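PDB 4ILV: intradiol ring-cleavage dioxygenase from Streptomyces sp. SirexAA-E, which probably cleaves the aromatic ring of catechol-type compounds between the two hydroxyl-bearing carbons, using dioxygen and a bound Fe(III) ion. Local coordinates for residues 44-49 with 101-106; 82-87 with 106-111. One frame throughout, in Å; residues are numbered along the deposited sequence.

Interaction 1: 44-49 with 101-106; sequences YFKPDS and AFRGHQ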
loop_
_atom_site.group_PDB
_atom_site.type_symbol
_atom_site.label_atom_id
_atom_site.label_comp_id
_atom_site.label_asym_id
_atom_site.label_seq_id
_atom_site.Cartn_x
_atom_site.Cartn_y
_atom_site.Cartn_z
ATOM N N TYR A 44 -11.764 6.611 -5.386
ATOM C CA TYR A 44 -11.121 7.539 -4.448
ATOM C C TYR A 44 -9.649 7.868 -4.718
ATOM O O TYR A 44 -8.976 8.462 -3.876
ATOM C CB TYR A 44 -11.334 7.060 -3.011
ATOM C CG TYR A 44 -12.799 6.888 -2.691
ATOM C CD1 TYR A 44 -13.731 7.840 -3.093
ATOM C CD2 TYR A 44 -13.266 5.749 -2.044
ATOM C CE1 TYR A 44 -15.078 7.679 -2.830
ATOM C CE2 TYR A 44 -14.621 5.580 -1.774
ATOM C CZ TYR A 44 -15.519 6.548 -2.171
ATOM O OH TYR A 44 -16.865 6.389 -1.909
ATOM N N PHE A 45 -9.140 7.472 -5.875
ATOM C CA PHE A 45 -7.796 7.881 -6.258
ATOM C C PHE A 45 -7.761 9.361 -6.654
ATOM O O PHE A 45 -8.701 9.874 -7.254
ATOM C CB PHE A 45 -7.263 7.022 -7.412
ATOM C CG PHE A 45 -5.927 7.476 -7.937
ATOM C CD1 PHE A 45 -4.769 7.283 -7.193
ATOM C CD2 PHE A 45 -5.828 8.102 -9.175
ATOM C CE1 PHE A 45 -3.530 7.699 -7.682
ATOM C CE2 PHE A 45 -4.592 8.523 -9.668
ATOM C CZ PHE A 45 -3.442 8.319 -8.918
ATOM N N LYS A 46 -6.670 10.037 -6.316
ATOM C CA LYS A 46 -6.426 11.398 -6.779
ATOM C C LYS A 46 -5.002 11.463 -7.325
ATOM O O LYS A 46 -4.046 11.105 -6.630
ATOM C CB LYS A 46 -6.601 12.411 -5.646
ATOM C CG LYS A 46 -8.048 12.652 -5.256
ATOM C CD LYS A 46 -8.189 13.762 -4.210
ATOM C CE LYS A 46 -7.799 15.124 -4.758
ATOM N NZ LYS A 46 -8.000 16.194 -3.728
ATOM N N PRO A 47 -4.855 11.896 -8.587
ATOM C CA PRO A 47 -3.505 12.054 -9.134
ATOM C C PRO A 47 -2.774 13.183 -8.414
ATOM O O PRO A 47 -3.409 13.955 -7.696
ATOM C CB PRO A 47 -3.760 12.424 -10.601
ATOM C CG PRO A 47 -5.131 13.006 -10.616
ATOM C CD PRO A 47 -5.898 12.258 -9.565
ATOM N N ASP A 48 -1.458 13.247 -8.596
ATOM C CA ASP A 48 -0.630 14.332 -8.081
ATOM C C ASP A 48 -0.451 14.313 -6.571
ATOM O O ASP A 48 -0.454 15.370 -5.945
ATOM C CB ASP A 48 -1.150 15.701 -8.541
ATOM C CG ASP A 48 -1.181 15.830 -10.052
ATOM O OD1 ASP A 48 -0.226 15.358 -10.708
ATOM O OD2 ASP A 48 -2.155 16.408 -10.584
ATOM N N SER A 49 -0.292 13.122 -5.987
ATOM C CA SER A 49 0.008 13.010 -4.563
ATOM C C SER A 49 1.378 13.643 -4.331
ATOM O O SER A 49 2.197 13.690 -5.247
ATOM C CB SER A 49 0.024 11.543 -4.106
ATOM O OG SER A 49 1.173 10.849 -4.586
ATOM N N ALA A 101 -4.695 14.262 2.343
ATOM C CA ALA A 101 -4.422 13.480 3.541
ATOM C C ALA A 101 -4.451 11.986 3.187
ATOM O O ALA A 101 -5.306 11.533 2.420
ATOM C CB ALA A 101 -5.418 13.802 4.648
ATOM N N PHE A 102 -3.499 11.235 3.731
ATOM C CA PHE A 102 -3.387 9.802 3.474
ATOM C C PHE A 102 -3.176 9.455 2.020
ATOM O O PHE A 102 -3.590 8.393 1.548
ATOM C CB PHE A 102 -4.558 9.034 4.086
ATOM C CG PHE A 102 -4.486 8.983 5.569
ATOM C CD1 PHE A 102 -3.604 8.109 6.190
ATOM C CD2 PHE A 102 -5.243 9.840 6.348
ATOM C CE1 PHE A 102 -3.504 8.067 7.559
ATOM C CE2 PHE A 102 -5.148 9.809 7.733
ATOM C CZ PHE A 102 -4.276 8.921 8.340
ATOM N N ARG A 103 -2.505 10.369 1.328
ATOM C CA ARG A 103 -2.040 10.153 -0.031
ATOM C C ARG A 103 -0.570 10.574 -0.063
ATOM O O ARG A 103 -0.209 11.644 0.429
ATOM C CB ARG A 103 -2.859 10.987 -1.023
ATOM C CG ARG A 103 -4.372 10.830 -0.852
ATOM C CD ARG A 103 -5.148 11.611 -1.894
ATOM N NE ARG A 103 -6.590 11.462 -1.728
ATOM C CZ ARG A 103 -7.303 10.460 -2.239
ATOM N NH1 ARG A 103 -8.619 10.415 -2.041
ATOM N NH2 ARG A 103 -6.702 9.494 -2.940
ATOM N N GLY A 104 0.285 9.731 -0.621
ATOM C CA GLY A 104 1.692 10.072 -0.738
ATOM C C GLY A 104 2.460 9.046 -1.560
ATOM O O GLY A 104 2.152 7.861 -1.503
ATOM N N HIS A 105 3.459 9.496 -2.317
ATOM C CA HIS A 105 4.249 8.584 -3.141
ATOM C C HIS A 105 5.733 8.649 -2.815
ATOM O O HIS A 105 6.208 9.604 -2.178
ATOM C CB HIS A 105 4.034 8.861 -4.634
ATOM C CG HIS A 105 4.632 10.153 -5.109
ATOM N ND1 HIS A 105 3.896 11.315 -5.235
ATOM C CD2 HIS A 105 5.888 10.458 -5.511
ATOM C CE1 HIS A 105 4.682 12.283 -5.677
ATOM N NE2 HIS A 105 5.895 11.787 -5.851
ATOM N N GLN A 106 6.459 7.638 -3.290
ATOM C CA GLN A 106 7.891 7.515 -3.048
ATOM C C GLN A 106 8.544 6.697 -4.153
ATOM O O GLN A 106 7.860 6.078 -4.964
ATOM C CB GLN A 106 8.149 6.834 -1.707
ATOM C CG GLN A 106 7.634 5.391 -1.647
ATOM C CD GLN A 106 7.783 4.779 -0.278
ATOM O OE1 GLN A 106 8.809 4.173 0.035
ATOM N NE2 GLN A 106 6.750 4.919 0.552
HETATM O O HOH W 1 -4.328 9.486 -4.417
#
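R103 and S49 bury most of the surface in this contact, and they work at opposite ends of the 44-49 loop. The R103 side chain runs extended from CG to NE, then turns at chi4 (-85°) to present its guanidinium end-on to the carbonyl of Y44. R103 NH1 and NH2 each lie 2.7 Å from Y44 O, both donating to that single oxygen, which sits at the edge of the guanidinium near its plane. K46 crosses the arginine at about a right angle, laying its aliphatic chain over one face, with CG 3.8 Å from R103 CZ; its NZ continues to the carbonyls of M97 and G99. R103 NH2 also donates to a water 2.8 Å away, which accepts a second bond from K46 N. An alanine in place of R103 would remove the twin bonds to Y44 O and the surface under K46, and would probably loosen this part of the loop. The Y44 ring itself stacks on that of Y95, an iron ligand. At the other end, S49 OG accepts a bond from H105 ND1 at 2.8 Å, lying in the imidazole plane at the ring edge. The same hydroxyl is also hydrogen-bonded to D85 OD1, so the serine links the carboxylate to the histidine. S49 CB packs on the backbone of G104, 3.9 Å from its N. The loop lies over the sheet face carrying R103, H105 and D85; H105 bonds through its backbone to P50 and R52, while the other edge of strand 103-107 pairs with strand 83-87.

Interaction 2: 82-87 with 106-111; sequences VLLDFW and QFTGAD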
loop_
_atom_site.group_PDB
_atom_site.type_symbol
_atom_site.label_atom_id
_atom_site.label_comp_id
_atom_site.label_asym_id
_atom_site.label_seq_id
_atom_site.Cartn_x
_atom_site.Cartn_y
_atom_site.Cartn_z
ATOM N N VAL A 82 11.645 2.646 -8.608
ATOM C CA VAL A 82 10.240 2.322 -8.821
ATOM C C VAL A 82 9.372 3.323 -8.087
ATOM O O VAL A 82 9.600 3.583 -6.910
ATOM C CB VAL A 82 9.900 0.915 -8.332
ATOM C CG1 VAL A 82 8.398 0.636 -8.499
ATOM C CG2 VAL A 82 10.758 -0.123 -9.071
ATOM N N LEU A 83 8.379 3.876 -8.783
ATOM C CA LEU A 83 7.390 4.766 -8.168
ATOM C C LEU A 83 6.310 3.958 -7.432
ATOM O O LEU A 83 5.670 3.086 -8.015
ATOM C CB LEU A 83 6.769 5.664 -9.245
ATOM C CG LEU A 83 5.655 6.684 -8.947
ATOM C CD1 LEU A 83 4.260 6.076 -8.828
ATOM C CD2 LEU A 83 5.998 7.517 -7.722
ATOM N N LEU A 84 6.134 4.235 -6.140
ATOM C CA LEU A 84 5.041 3.668 -5.359
ATOM C C LEU A 84 4.141 4.790 -4.825
ATOM O O LEU A 84 4.593 5.635 -4.070
ATOM C CB LEU A 84 5.586 2.849 -4.192
ATOM C CG LEU A 84 6.401 1.621 -4.614
ATOM C CD1 LEU A 84 7.130 1.058 -3.418
ATOM C CD2 LEU A 84 5.463 0.576 -5.201
ATOM N N ASP A 85 2.881 4.782 -5.226
ATOM C CA ASP A 85 1.945 5.850 -4.904
ATOM C C ASP A 85 0.826 5.242 -4.072
ATOM O O ASP A 85 0.004 4.492 -4.592
ATOM C CB ASP A 85 1.410 6.445 -6.209
ATOM C CG ASP A 85 0.541 7.700 -6.001
ATOM O OD1 ASP A 85 0.555 8.282 -4.894
ATOM O OD2 ASP A 85 -0.146 8.111 -6.967
ATOM N N PHE A 86 0.811 5.551 -2.778
ATOM C CA PHE A 86 -0.140 4.949 -1.846
ATOM C C PHE A 86 -1.313 5.886 -1.553
ATOM O O PHE A 86 -1.143 7.101 -1.482
ATOM C CB PHE A 86 0.555 4.632 -0.519
ATOM C CG PHE A 86 1.566 3.506 -0.583
ATOM C CD1 PHE A 86 1.154 2.192 -0.455
ATOM C CD2 PHE A 86 2.919 3.768 -0.711
ATOM C CE1 PHE A 86 2.068 1.157 -0.468
ATOM C CE2 PHE A 86 3.851 2.737 -0.725
ATOM C CZ PHE A 86 3.428 1.433 -0.608
ATOM N N TRP A 87 -2.507 5.326 -1.398
ATOM C CA TRP A 87 -3.606 6.081 -0.801
ATOM C C TRP A 87 -4.520 5.135 -0.008
ATOM O O TRP A 87 -4.502 3.921 -0.236
ATOM C CB TRP A 87 -4.366 6.923 -1.846
ATOM C CG TRP A 87 -5.216 6.148 -2.803
ATOM C CD1 TRP A 87 -6.584 6.039 -2.781
ATOM C CD2 TRP A 87 -4.772 5.394 -3.937
ATOM N NE1 TRP A 87 -7.011 5.254 -3.821
ATOM C CE2 TRP A 87 -5.922 4.847 -4.549
ATOM C CE3 TRP A 87 -3.515 5.108 -4.481
ATOM C CZ2 TRP A 87 -5.853 4.032 -5.681
ATOM C CZ3 TRP A 87 -3.447 4.297 -5.610
ATOM C CH2 TRP A 87 -4.610 3.770 -6.196
ATOM N N GLN A 106 6.459 7.638 -3.290
ATOM C CA GLN A 106 7.891 7.515 -3.048
ATOM C C GLN A 106 8.544 6.697 -4.153
ATOM O O GLN A 106 7.860 6.078 -4.964
ATOM C CB GLN A 106 8.149 6.834 -1.707
ATOM C CG GLN A 106 7.634 5.391 -1.647
ATOM C CD GLN A 106 7.783 4.779 -0.278
ATOM O OE1 GLN A 106 8.809 4.173 0.035
ATOM N NE2 GLN A 106 6.750 4.919 0.552
ATOM N N PHE A 107 9.874 6.702 -4.176
ATOM C CA PHE A 107 10.650 5.928 -5.141
ATOM C C PHE A 107 11.555 4.954 -4.406
ATOM O O PHE A 107 12.089 5.281 -3.339
ATOM C CB PHE A 107 11.494 6.853 -6.020
ATOM C CG PHE A 107 10.678 7.742 -6.903
ATOM C CD1 PHE A 107 10.401 7.377 -8.212
ATOM C CD2 PHE A 107 10.162 8.934 -6.420
ATOM C CE1 PHE A 107 9.635 8.193 -9.033
ATOM C CE2 PHE A 107 9.393 9.753 -7.234
ATOM C CZ PHE A 107 9.134 9.379 -8.544
ATOM N N THR A 108 11.712 3.746 -4.948
ATOM C CA THR A 108 12.577 2.775 -4.293
ATOM C C THR A 108 14.026 3.197 -4.441
ATOM O O THR A 108 14.434 3.710 -5.489
ATOM C CB THR A 108 12.414 1.341 -4.846
ATOM O OG1 THR A 108 12.632 1.341 -6.261
ATOM C CG2 THR A 108 11.051 0.779 -4.523
ATOM N N GLY A 109 14.809 2.960 -3.393
ATOM C CA GLY A 109 16.220 3.292 -3.432
ATOM C C GLY A 109 17.068 2.239 -4.119
ATOM O O GLY A 109 16.560 1.348 -4.808
ATOM N N ALA A 110 18.378 2.355 -3.930
ATOM C CA ALA A 110 19.328 1.436 -4.532
ATOM C C ALA A 110 19.051 -0.008 -4.130
ATOM O O ALA A 110 19.192 -0.923 -4.936
ATOM C CB ALA A 110 20.742 1.830 -4.149
ATOM N N ASP A 111 18.622 -0.212 -2.890
ATOM C CA ASP A 111 18.377 -1.559 -2.409
ATOM C C ASP A 111 16.992 -2.078 -2.813
ATOM O O ASP A 111 16.638 -3.211 -2.513
ATOM C CB ASP A 111 18.580 -1.631 -0.890
ATOM C CG ASP A 111 17.589 -0.777 -0.113
ATOM O OD1 ASP A 111 16.819 -0.007 -0.733
ATOM O OD2 ASP A 111 17.585 -0.878 1.134
#
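Two antiparallel neighbours meet here at the margin of one sheet of the beta-sandwich, the fold expected for the dioxygenase family: 103-107 is the outermost strand and 83-87 lies next to it. L83 and F107 form a non-hydrogen-bonded pair on one face of the sheet. Their side chains cross obliquely, so that L83 CD2 comes over one face of the phenyl ring, 4.0 Å from its centroid and 23° off the normal, a CH-pi contact displaced toward the CZ side of the ring. L83 CG stands anti to the backbone N, which carries the isobutyl group across to the ring. L84 and Q106, a hydrogen-bonded pair, point to the other face, where both touch F114 of strand 113-119 in the second sheet. Their backbones exchange two bonds: L84 N to Q106 O is 2.8 Å and nearly straight at 175°, while the return bond from Q106 N to L84 O is more bent. Q106 CG takes the crowded position between its backbone N and carbonyl carbon, and the extended chain beyond it brings NE2 within 3.8 Å of F86 CE2. Amide and phenyl planes are inclined by 65°, and NE2 is satisfied by T115 O in the facing sheet. Past the regular pairing, V82 and T108 lie side by side, pointing the same way. T108 N still donates to V82 O, but V82 N turns to the threonine side chain, reaching OG1 at 2.9 Å, and that hydroxyl is also hydrogen-bonded to L79 O.

From the N terminus, the chain passes first through 44-49 in a loop, then strand 64-72, then 82-87, and reaches 101-106 and 106-111 in succession. Interaction 1 closes a long excursion of 51 residues, interaction 2 a shorter one of 18. Because 82-87 falls between the halves of interaction 1, and 101-106 between those of interaction 2, the two closures cross. They share Q106 and strand 103-107, interaction 1 bringing the iron-side loop onto it and interaction 2 joining it to strand 83-87. The two contacts also meet where G104 O probably accepts a bond from F86 N and R103 NH2 packs against W87 CD1.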